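Local coordinates for protein K7 (Vaccinia virus WR, PDB 3JRV) that suppresses interferon-beta induction by binding the host RNA helicase DDX3 and blocks NF-kappa-B activation by binding TRAF6 and IRAK2, at residues R52-F60 against L140-L148; Y33-V42 against A106-I117. All coordinates share one frame; numbering follows the deposited sequence. Where two conformers were deposited one is given.

How the contacts relate
The two contacts illustrate how one small all-helical fold uses both greasy and polar helix pairing. Contact 1 sets helix 52-58 against helix 134-148 through leucine, phenylalanine and the stem of a glutamate, with no direct hydrogen bond across it; contact 2 brings helix 26-42 close to helix 95-114 and ties the pair with largely buried polar groups. Their centres lie about 20 Å apart, on opposite sides of the chain's centre, yet they touch: Y33 OH comes within 3.3 Å of M58 CA, and the ring of Y54 meets that of W36. The bound peptide packs an aromatic side chain on I34, T35, N38 and T109 of contact 2.

Contact 1: residues R52-F60 against L140-L148; sequences RLYKELMKF and LILFLEKKL
L148 places CG beside its backbone N, anti to the carbonyl carbon, while L53 swings CG anti to the backbone N (chi1 176°), and these two settings bring L53 CD1 within 3.8 Å of L148 CD1, the side chains crossing at about a right angle. L53 CD1 also rests on L144 CD1. The L148 side chain passes those of R52 and E56 in the opposite direction, its CD2 touching E56 CG at 3.8 Å and R52 CB, and CD2 lies over the centre of one face of the R52 guanidinium. E56 is the knob, set in a hole made by F143, L144, K147 and L148. Its chain bends at chi2 and enters with its methylenes: CB meets L144 CD2 at 3.9 Å, while OE1 lies against K147 CG rather than the ammonium group. The carboxylate is instead held by K59 of its own segment, whose NZ reaches OE2 at 3.1 Å in a salt bridge, from above the carboxylate plane. At the other end the F60 ring presents its edge to two partners, L140 CD1 at 3.8 Å from CE2 and F143 CE2 at 3.7 Å from CE1; the two phenyl planes are inclined at 48°. No hydrogen bond links the segments directly, but a water accepts from R52 NH1 and probably donates to K147 O. The short helical axes approach to 10.7 Å at 119°. In this Bcl-2-like bundle, F99 of helix 95-114 stacks on F60 and also meets F143, L140 reaches I26 and I30 of helix 26-42, and L57 lies on Y33 of that same helix.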
loop_
_atom_site.group_PDB
_atom_site.type_symbol
_atom_site.label_atom_id
_atom_site.label_comp_id
_atom_site.label_asym_id
_atom_site.label_seq_id
_atom_site.Cartn_x
_atom_site.Cartn_y
_atom_site.Cartn_z
ATOM N N ARG A 52 -12.551 -6.464 6.293
ATOM C CA ARG A 52 -12.346 -7.287 5.092
ATOM C C ARG A 52 -11.636 -6.531 3.982
ATOM O O ARG A 52 -10.960 -7.157 3.173
ATOM C CB ARG A 52 -13.668 -7.927 4.587
ATOM C CG ARG A 52 -14.268 -8.947 5.577
ATOM C CD ARG A 52 -15.559 -9.612 5.046
ATOM N NE ARG A 52 -15.199 -10.547 3.977
ATOM C CZ ARG A 52 -15.870 -10.733 2.836
ATOM N NH1 ARG A 52 -16.979 -10.057 2.577
ATOM N NH2 ARG A 52 -15.424 -11.600 1.934
ATOM N N LEU A 53 -11.820 -5.202 3.901
ATOM C CA LEU A 53 -11.191 -4.406 2.845
ATOM C C LEU A 53 -9.659 -4.410 3.002
ATOM O O LEU A 53 -8.913 -4.763 2.075
ATOM C CB LEU A 53 -11.755 -2.988 2.853
ATOM C CG LEU A 53 -11.157 -1.979 1.870
ATOM C CD1 LEU A 53 -11.284 -2.504 0.429
ATOM C CD2 LEU A 53 -11.827 -0.618 2.082
ATOM N N TYR A 54 -9.187 -4.039 4.186
ATOM C CA TYR A 54 -7.737 -4.134 4.473
ATOM C C TYR A 54 -7.223 -5.550 4.308
ATOM O O TYR A 54 -6.144 -5.741 3.753
ATOM C CB TYR A 54 -7.438 -3.643 5.892
ATOM C CG TYR A 54 -7.098 -2.182 5.984
ATOM C CD1 TYR A 54 -7.700 -1.226 5.177
ATOM C CD2 TYR A 54 -6.260 -1.732 7.015
ATOM C CE1 TYR A 54 -7.460 0.154 5.356
ATOM C CE2 TYR A 54 -5.970 -0.390 7.156
ATOM C CZ TYR A 54 -6.533 0.550 6.324
ATOM O OH TYR A 54 -6.254 1.863 6.601
ATOM N N LYS A 55 -7.962 -6.551 4.776
ATOM C CA LYS A 55 -7.521 -7.962 4.612
ATOM C C LYS A 55 -7.344 -8.281 3.119
ATOM O O LYS A 55 -6.387 -8.962 2.746
ATOM C CB LYS A 55 -8.496 -8.925 5.307
ATOM C CG LYS A 55 -8.289 -8.895 6.832
ATOM C CD LYS A 55 -9.253 -9.814 7.541
ATOM C CE LYS A 55 -9.077 -9.695 9.042
ATOM N NZ LYS A 55 -10.346 -10.119 9.675
ATOM N N GLU A 56 -8.264 -7.802 2.261
ATOM C CA GLU A 56 -8.091 -8.039 0.827
ATOM C C GLU A 56 -6.818 -7.401 0.299
ATOM O O GLU A 56 -6.091 -8.025 -0.495
ATOM C CB GLU A 56 -9.269 -7.489 0.011
ATOM C CG GLU A 56 -10.428 -8.426 -0.222
ATOM C CD GLU A 56 -10.090 -9.884 -0.539
ATOM O OE1 GLU A 56 -9.423 -10.284 -1.544
ATOM O OE2 GLU A 56 -10.685 -10.677 0.181
ATOM N N LEU A 57 -6.536 -6.163 0.725
ATOM C CA LEU A 57 -5.293 -5.485 0.300
ATOM C C LEU A 57 -4.080 -6.252 0.807
ATOM O O LEU A 57 -3.069 -6.341 0.072
ATOM C CB LEU A 57 -5.240 -4.013 0.772
ATOM C CG LEU A 57 -6.418 -3.179 0.203
ATOM C CD1 LEU A 57 -6.304 -1.755 0.814
ATOM C CD2 LEU A 57 -6.289 -3.108 -1.295
HETATM N N MSE A 58 -4.169 -6.823 2.015
HETATM C CA MSE A 58 -3.008 -7.540 2.564
HETATM C C MSE A 58 -2.654 -8.768 1.725
HETATM O O MSE A 58 -1.488 -9.202 1.713
HETATM C CB MSE A 58 -3.295 -7.947 4.021
HETATM C CG MSE A 58 -3.333 -6.690 4.834
HETATM SE SE MSE A 58 -3.988 -6.977 6.645
HETATM C CE MSE A 58 -2.308 -7.570 7.193
ATOM N N LYS A 59 -3.661 -9.364 1.069
ATOM C CA LYS A 59 -3.382 -10.485 0.151
ATOM C C LYS A 59 -2.471 -10.116 -1.031
ATOM O O LYS A 59 -1.883 -11.011 -1.663
ATOM C CB LYS A 59 -4.682 -11.093 -0.390
ATOM C CG LYS A 59 -5.456 -11.776 0.734
ATOM C CD LYS A 59 -6.799 -12.312 0.262
ATOM C CE LYS A 59 -7.739 -12.599 1.411
ATOM N NZ LYS A 59 -8.972 -13.204 0.818
ATOM N N PHE A 60 -2.319 -8.831 -1.296
ATOM C CA PHE A 60 -1.434 -8.391 -2.394
ATOM C C PHE A 60 0.039 -8.633 -1.997
ATOM O O PHE A 60 0.905 -8.652 -2.877
ATOM C CB PHE A 60 -1.627 -6.928 -2.764
ATOM C CG PHE A 60 -2.984 -6.615 -3.373
ATOM C CD1 PHE A 60 -3.865 -7.643 -3.749
ATOM C CD2 PHE A 60 -3.352 -5.289 -3.530
ATOM C CE1 PHE A 60 -5.120 -7.352 -4.344
ATOM C CE2 PHE A 60 -4.599 -4.947 -4.064
ATOM C CZ PHE A 60 -5.480 -5.999 -4.502
ATOM N N LEU A 140 -8.695 -1.884 -9.758
ATOM C CA LEU A 140 -8.693 -2.159 -8.324
ATOM C C LEU A 140 -10.108 -2.195 -7.746
ATOM O O LEU A 140 -10.483 -3.141 -7.054
ATOM C CB LEU A 140 -7.815 -1.159 -7.579
ATOM C CG LEU A 140 -7.767 -1.404 -6.064
ATOM C CD1 LEU A 140 -7.296 -2.825 -5.740
ATOM C CD2 LEU A 140 -6.911 -0.332 -5.393
ATOM N N ILE A 141 -10.918 -1.193 -8.056
ATOM C CA ILE A 141 -12.244 -1.167 -7.401
ATOM C C ILE A 141 -13.142 -2.299 -7.901
ATOM O O ILE A 141 -13.876 -2.878 -7.122
ATOM C CB ILE A 141 -12.957 0.180 -7.510
ATOM C CG1 ILE A 141 -14.167 0.169 -6.572
ATOM C CG2 ILE A 141 -13.366 0.486 -8.950
ATOM C CD1 ILE A 141 -14.691 1.585 -6.325
ATOM N N LEU A 142 -13.027 -2.664 -9.183
ATOM C CA LEU A 142 -13.850 -3.773 -9.689
ATOM C C LEU A 142 -13.430 -5.081 -9.012
ATOM O O LEU A 142 -14.252 -5.921 -8.685
ATOM C CB LEU A 142 -13.717 -3.894 -11.225
ATOM C CG LEU A 142 -14.313 -2.670 -11.920
ATOM C CD1 LEU A 142 -14.051 -2.679 -13.408
ATOM C CD2 LEU A 142 -15.802 -2.420 -11.555
ATOM N N PHE A 143 -12.114 -5.253 -8.838
ATOM C CA PHE A 143 -11.615 -6.442 -8.183
ATOM C C PHE A 143 -12.119 -6.512 -6.732
ATOM O O PHE A 143 -12.563 -7.564 -6.268
ATOM C CB PHE A 143 -10.085 -6.474 -8.232
ATOM C CG PHE A 143 -9.500 -7.596 -7.446
ATOM C CD1 PHE A 143 -9.323 -8.869 -8.011
ATOM C CD2 PHE A 143 -9.083 -7.374 -6.130
ATOM C CE1 PHE A 143 -8.764 -9.929 -7.274
ATOM C CE2 PHE A 143 -8.518 -8.447 -5.374
ATOM C CZ PHE A 143 -8.377 -9.717 -5.945
ATOM N N LEU A 144 -11.970 -5.395 -6.009
ATOM C CA LEU A 144 -12.380 -5.395 -4.618
ATOM C C LEU A 144 -13.892 -5.607 -4.486
ATOM O O LEU A 144 -14.314 -6.371 -3.620
ATOM C CB LEU A 144 -11.973 -4.088 -3.938
ATOM C CG LEU A 144 -10.452 -3.901 -3.841
ATOM C CD1 LEU A 144 -10.175 -2.467 -3.339
ATOM C CD2 LEU A 144 -9.869 -4.935 -2.870
ATOM N N GLU A 145 -14.702 -4.975 -5.349
ATOM C CA GLU A 145 -16.160 -5.193 -5.279
ATOM C C GLU A 145 -16.515 -6.655 -5.514
ATOM O O GLU A 145 -17.331 -7.251 -4.818
ATOM C CB GLU A 145 -16.884 -4.255 -6.262
ATOM C CG GLU A 145 -16.790 -2.771 -5.799
ATOM C CD GLU A 145 -17.309 -1.754 -6.793
ATOM O OE1 GLU A 145 -17.205 -1.964 -8.025
ATOM O OE2 GLU A 145 -17.717 -0.669 -6.321
ATOM N N LYS A 146 -15.850 -7.272 -6.485
ATOM C CA LYS A 146 -16.122 -8.668 -6.740
ATOM C C LYS A 146 -15.766 -9.580 -5.540
ATOM O O LYS A 146 -16.531 -10.449 -5.161
ATOM C CB LYS A 146 -15.428 -9.088 -8.043
ATOM C CG LYS A 146 -15.187 -10.593 -8.138
ATOM C CD LYS A 146 -14.204 -10.951 -9.243
ATOM C CE LYS A 146 -12.797 -10.370 -8.983
ATOM N NZ LYS A 146 -12.067 -10.146 -10.288
ATOM N N LYS A 147 -14.678 -9.266 -4.842
ATOM C CA LYS A 147 -14.280 -10.067 -3.687
ATOM C C LYS A 147 -15.183 -9.786 -2.493
ATOM O O LYS A 147 -15.402 -10.675 -1.678
ATOM C CB LYS A 147 -12.810 -9.783 -3.308
ATOM C CG LYS A 147 -11.834 -10.278 -4.382
ATOM C CD LYS A 147 -11.731 -11.803 -4.342
ATOM C CE LYS A 147 -10.602 -12.318 -5.211
ATOM N NZ LYS A 147 -11.136 -12.604 -6.571
ATOM N N LEU A 148 -15.657 -8.552 -2.367
ATOM C CA LEU A 148 -16.299 -8.105 -1.104
ATOM C C LEU A 148 -17.826 -7.996 -1.194
ATOM O O LEU A 148 -18.508 -7.810 -0.158
ATOM C CB LEU A 148 -15.710 -6.761 -0.682
ATOM C CG LEU A 148 -14.205 -6.712 -0.442
ATOM C CD1 LEU A 148 -13.784 -5.273 -0.181
ATOM C CD2 LEU A 148 -13.972 -7.591 0.823
HETATM O O HOH W 1 -17.826 -11.423 -0.133
HETATM O O HOH W 2 -19.966 -10.104 1.595
#

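Contact 2: residues Y33-V42 against A106-I117; sequences YITWRNHVIV and AKITEHWGYKKI
The two helical segments run nearly parallel, 20° apart with their axes only 7.3 Å from each other, and N38 and E110 have their CA atoms 4.6 Å apart. At G113 the helices meet with no side chain between them, and the I41 CG2 methyl lies 3.5 Å from G113 C. T109 turns OG1 between its backbone N and carbonyl carbon (chi1 68°) and gives its proton to I34 O at 2.8 Å, while T109 CG2 presses on I34 CG2. The amide of N38 spans two carbonyls: ND2 donates to T109 O and to I117 O, each at 3.0 Å, with I117 O lying in the amide plane. T109 O takes a second bond, from G113 N, on the opposite face of its plane. A Schellman motif ends the helix, with K116 as C-prime and I117 N bonded to W112 O, and N38 takes the carbonyl of that same I117; its OD1 is held by Y7. R37 NH2 reaches E110 OE2 at 3.0 Å in a salt bridge whose N-H...O bond is nearly straight (172°), from above the carboxylate plane. NH1 bonds to Y33 OH, and a water joins R37 NE and R37 O to E110 OE2. D61 is a second salt-bridge partner of R37 NH2. I34, N38 and T109 also pack on an aromatic side chain of the bound peptide, making this helix pair part of the surface that receives it. Helix 52-58 covers Y33 and R37 through M58, whereas helix 70-80 packs on I108, H111 and W112.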
loop_
_atom_site.group_PDB
_atom_site.type_symbol
_atom_site.label_atom_id
_atom_site.label_comp_id
_atom_site.label_asym_id
_atom_site.label_seq_id
_atom_site.Cartn_x
_atom_site.Cartn_y
_atom_site.Cartn_z
ATOM N N TYR A 33 -3.676 2.826 3.628
ATOM C CA TYR A 33 -3.345 1.446 3.882
ATOM C C TYR A 33 -1.799 1.302 3.900
ATOM O O TYR A 33 -1.247 0.575 4.766
ATOM C CB TYR A 33 -3.992 0.570 2.795
ATOM C CG TYR A 33 -3.412 -0.822 2.775
ATOM C CD1 TYR A 33 -3.671 -1.725 3.801
ATOM C CD2 TYR A 33 -2.526 -1.196 1.757
ATOM C CE1 TYR A 33 -3.039 -3.016 3.846
ATOM C CE2 TYR A 33 -1.941 -2.441 1.733
ATOM C CZ TYR A 33 -2.144 -3.346 2.803
ATOM O OH TYR A 33 -1.567 -4.604 2.818
ATOM N N ILE A 34 -1.107 1.902 2.923
ATOM C CA ILE A 34 0.354 1.782 2.902
ATOM C C ILE A 34 0.954 2.423 4.171
ATOM O O ILE A 34 1.889 1.863 4.801
ATOM C CB ILE A 34 0.932 2.433 1.611
ATOM C CG1 ILE A 34 0.476 1.614 0.373
ATOM C CG2 ILE A 34 2.471 2.586 1.736
ATOM C CD1 ILE A 34 0.856 0.121 0.421
ATOM N N THR A 35 0.382 3.540 4.605
ATOM C CA THR A 35 0.822 4.103 5.904
ATOM C C THR A 35 0.519 3.163 7.083
ATOM O O THR A 35 1.360 2.901 7.951
ATOM C CB THR A 35 0.138 5.432 6.154
ATOM O OG1 THR A 35 0.590 6.366 5.172
ATOM C CG2 THR A 35 0.426 5.919 7.597
ATOM N N TRP A 36 -0.666 2.565 7.085
ATOM C CA TRP A 36 -1.061 1.679 8.161
ATOM C C TRP A 36 -0.080 0.492 8.315
ATOM O O TRP A 36 0.205 0.070 9.437
ATOM C CB TRP A 36 -2.501 1.197 7.901
ATOM C CG TRP A 36 -3.023 0.283 8.988
ATOM C CD1 TRP A 36 -3.625 0.668 10.184
ATOM C CD2 TRP A 36 -3.114 -1.145 8.944
ATOM N NE1 TRP A 36 -4.035 -0.444 10.889
ATOM C CE2 TRP A 36 -3.747 -1.569 10.149
ATOM C CE3 TRP A 36 -2.758 -2.116 7.979
ATOM C CZ2 TRP A 36 -4.012 -2.924 10.420
ATOM C CZ3 TRP A 36 -3.011 -3.473 8.256
ATOM C CH2 TRP A 36 -3.641 -3.862 9.467
ATOM N N ARG A 37 0.415 -0.084 7.210
ATOM C CA ARG A 37 1.323 -1.247 7.337
ATOM C C ARG A 37 2.626 -0.838 8.070
ATOM O O ARG A 37 3.291 -1.694 8.632
ATOM C CB ARG A 37 1.675 -1.814 5.938
ATOM C CG ARG A 37 0.409 -2.493 5.291
ATOM C CD ARG A 37 -0.048 -3.747 6.079
ATOM N NE ARG A 37 1.007 -4.771 6.159
ATOM C CZ ARG A 37 1.245 -5.719 5.241
ATOM N NH1 ARG A 37 0.559 -5.765 4.096
ATOM N NH2 ARG A 37 2.256 -6.581 5.420
ATOM N N ASN A 38 2.992 0.441 8.025
ATOM C CA ASN A 38 4.132 0.965 8.850
ATOM C C ASN A 38 3.674 1.239 10.282
ATOM O O ASN A 38 4.289 0.791 11.264
ATOM C CB ASN A 38 4.652 2.259 8.211
ATOM C CG ASN A 38 5.777 2.877 9.011
ATOM O OD1 ASN A 38 5.539 3.782 9.831
ATOM N ND2 ASN A 38 6.986 2.416 8.783
ATOM N N HIS A 39 2.597 2.005 10.384
ATOM C CA HIS A 39 2.088 2.485 11.676
ATOM C C HIS A 39 1.761 1.360 12.640
ATOM O O HIS A 39 2.028 1.471 13.848
ATOM C CB HIS A 39 0.844 3.336 11.398
ATOM C CG HIS A 39 0.332 4.083 12.592
ATOM N ND1 HIS A 39 -0.540 3.518 13.494
ATOM C CD2 HIS A 39 0.461 5.388 12.942
ATOM C CE1 HIS A 39 -0.883 4.432 14.390
ATOM N NE2 HIS A 39 -0.334 5.586 14.044
ATOM N N VAL A 40 1.161 0.278 12.132
ATOM C CA VAL A 40 0.717 -0.828 12.970
ATOM C C VAL A 40 1.923 -1.504 13.625
ATOM O O VAL A 40 1.814 -1.983 14.751
ATOM C CB VAL A 40 -0.157 -1.839 12.115
ATOM C CG1 VAL A 40 0.752 -2.664 11.203
ATOM C CG2 VAL A 40 -1.018 -2.721 13.024
ATOM N N ILE A 41 3.088 -1.451 12.957
ATOM C CA ILE A 41 4.333 -2.019 13.545
ATOM C C ILE A 41 4.993 -0.991 14.498
ATOM O O ILE A 41 5.337 -1.327 15.656
ATOM C CB ILE A 41 5.356 -2.394 12.445
ATOM C CG1 ILE A 41 4.785 -3.426 11.466
ATOM C CG2 ILE A 41 6.656 -2.931 13.075
ATOM C CD1 ILE A 41 4.239 -4.689 12.103
ATOM N N VAL A 42 5.128 0.254 14.043
ATOM C CA VAL A 42 5.771 1.355 14.809
ATOM C C VAL A 42 5.120 1.545 16.192
ATOM O O VAL A 42 5.831 1.742 17.213
ATOM C CB VAL A 42 5.756 2.676 13.977
ATOM C CG1 VAL A 42 6.246 3.901 14.800
ATOM C CG2 VAL A 42 6.669 2.494 12.764
ATOM N N ALA A 106 3.605 -2.032 0.426
ATOM C CA ALA A 106 3.261 -2.453 1.804
ATOM C C ALA A 106 4.464 -3.147 2.443
ATOM O O ALA A 106 4.739 -2.956 3.641
ATOM C CB ALA A 106 2.072 -3.401 1.799
ATOM N N LYS A 107 5.140 -4.014 1.687
ATOM C CA LYS A 107 6.322 -4.694 2.246
ATOM C C LYS A 107 7.372 -3.682 2.646
ATOM O O LYS A 107 8.061 -3.890 3.671
ATOM C CB LYS A 107 6.884 -5.750 1.283
ATOM C CG LYS A 107 5.956 -6.958 1.196
ATOM C CD LYS A 107 6.107 -7.944 2.354
ATOM C CE LYS A 107 6.958 -9.152 1.956
ATOM N NZ LYS A 107 6.432 -10.417 2.569
ATOM N N ILE A 108 7.561 -2.641 1.840
ATOM C CA ILE A 108 8.606 -1.656 2.122
ATOM C C ILE A 108 8.238 -0.897 3.416
ATOM O O ILE A 108 9.073 -0.756 4.303
ATOM C CB ILE A 108 8.756 -0.654 0.988
ATOM C CG1 ILE A 108 9.379 -1.362 -0.231
ATOM C CG2 ILE A 108 9.599 0.557 1.423
ATOM C CD1 ILE A 108 9.182 -0.579 -1.505
ATOM N N THR A 109 7.016 -0.364 3.507
ATOM C CA THR A 109 6.700 0.428 4.702
ATOM C C THR A 109 6.603 -0.448 5.964
ATOM O O THR A 109 6.955 0.008 7.062
ATOM C CB THR A 109 5.448 1.288 4.525
ATOM O OG1 THR A 109 4.295 0.437 4.434
ATOM C CG2 THR A 109 5.610 2.149 3.270
ATOM N N GLU A 110 6.179 -1.703 5.843
ATOM C CA GLU A 110 6.228 -2.655 6.961
ATOM C C GLU A 110 7.689 -2.895 7.377
ATOM O O GLU A 110 8.018 -2.877 8.575
ATOM C CB GLU A 110 5.635 -3.991 6.528
ATOM C CG GLU A 110 5.824 -5.055 7.566
ATOM C CD GLU A 110 5.150 -6.336 7.182
ATOM O OE1 GLU A 110 5.699 -7.047 6.321
ATOM O OE2 GLU A 110 4.079 -6.622 7.757
ATOM N N HIS A 111 8.559 -3.074 6.380
ATOM C CA HIS A 111 9.965 -3.382 6.658
ATOM C C HIS A 111 10.571 -2.205 7.438
ATOM O O HIS A 111 11.307 -2.406 8.428
ATOM C CB HIS A 111 10.736 -3.620 5.341
ATOM C CG HIS A 111 12.200 -3.852 5.552
ATOM N ND1 HIS A 111 12.678 -5.034 6.074
ATOM C CD2 HIS A 111 13.274 -3.043 5.400
ATOM C CE1 HIS A 111 13.987 -4.945 6.241
ATOM N NE2 HIS A 111 14.378 -3.748 5.838
ATOM N N TRP A 112 10.292 -0.986 6.969
ATOM C CA TRP A 112 10.753 0.223 7.653
ATOM C C TRP A 112 10.276 0.152 9.114
ATOM O O TRP A 112 11.057 0.361 10.052
ATOM C CB TRP A 112 10.258 1.495 6.959
ATOM C CG TRP A 112 10.977 1.783 5.725
ATOM C CD1 TRP A 112 12.277 1.414 5.439
ATOM C CD2 TRP A 112 10.545 2.602 4.623
ATOM N NE1 TRP A 112 12.659 1.943 4.232
ATOM C CE2 TRP A 112 11.610 2.641 3.691
ATOM C CE3 TRP A 112 9.367 3.288 4.331
ATOM C CZ2 TRP A 112 11.520 3.330 2.478
ATOM C CZ3 TRP A 112 9.269 3.974 3.112
ATOM C CH2 TRP A 112 10.354 3.996 2.215
ATOM N N GLY A 113 9.013 -0.206 9.347
ATOM C CA GLY A 113 8.540 -0.254 10.735
ATOM C C GLY A 113 9.311 -1.277 11.576
ATOM O O GLY A 113 9.587 -1.037 12.775
ATOM N N TYR A 114 9.639 -2.434 10.988
ATOM C CA TYR A 114 10.424 -3.445 11.706
ATOM C C TYR A 114 11.780 -2.867 12.099
ATOM O O TYR A 114 12.345 -3.319 13.092
ATOM C CB TYR A 114 10.659 -4.721 10.876
ATOM C CG TYR A 114 9.550 -5.757 10.989
ATOM C CD1 TYR A 114 8.253 -5.499 10.543
ATOM C CD2 TYR A 114 9.786 -6.984 11.617
ATOM C CE1 TYR A 114 7.271 -6.487 10.601
ATOM C CE2 TYR A 114 8.777 -7.936 11.778
ATOM C CZ TYR A 114 7.514 -7.678 11.268
ATOM O OH TYR A 114 6.552 -8.685 11.325
ATOM N N LYS A 115 12.309 -1.940 11.291
ATOM C CA LYS A 115 13.638 -1.333 11.501
ATOM C C LYS A 115 13.571 -0.012 12.275
ATOM O O LYS A 115 14.553 0.752 12.300
ATOM C CB LYS A 115 14.322 -1.071 10.145
ATOM C CG LYS A 115 14.662 -2.333 9.373
ATOM C CD LYS A 115 15.428 -3.371 10.190
ATOM C CE LYS A 115 15.606 -4.646 9.386
ATOM N NZ LYS A 115 16.885 -5.342 9.729
ATOM N N LYS A 116 12.410 0.276 12.860
ATOM C CA LYS A 116 12.182 1.547 13.582
ATOM C C LYS A 116 12.359 2.795 12.689
ATOM O O LYS A 116 12.814 3.884 13.141
ATOM C CB LYS A 116 13.046 1.634 14.864
ATOM C CG LYS A 116 12.619 0.649 15.951
ATOM C CD LYS A 116 13.488 0.766 17.211
ATOM C CE LYS A 116 13.317 -0.458 18.110
ATOM N NZ LYS A 116 11.948 -0.450 18.719
ATOM N N ILE A 117 11.908 2.663 11.440
ATOM C CA ILE A 117 11.936 3.744 10.491
ATOM C C ILE A 117 10.502 4.122 10.159
ATOM O O ILE A 117 9.673 3.221 9.909
ATOM C CB ILE A 117 12.649 3.317 9.211
ATOM C CG1 ILE A 117 14.159 3.148 9.486
ATOM C CG2 ILE A 117 12.483 4.397 8.180
ATOM C CD1 ILE A 117 14.900 2.462 8.331
HETATM O O HOH W 3 2.462 -4.403 8.579
#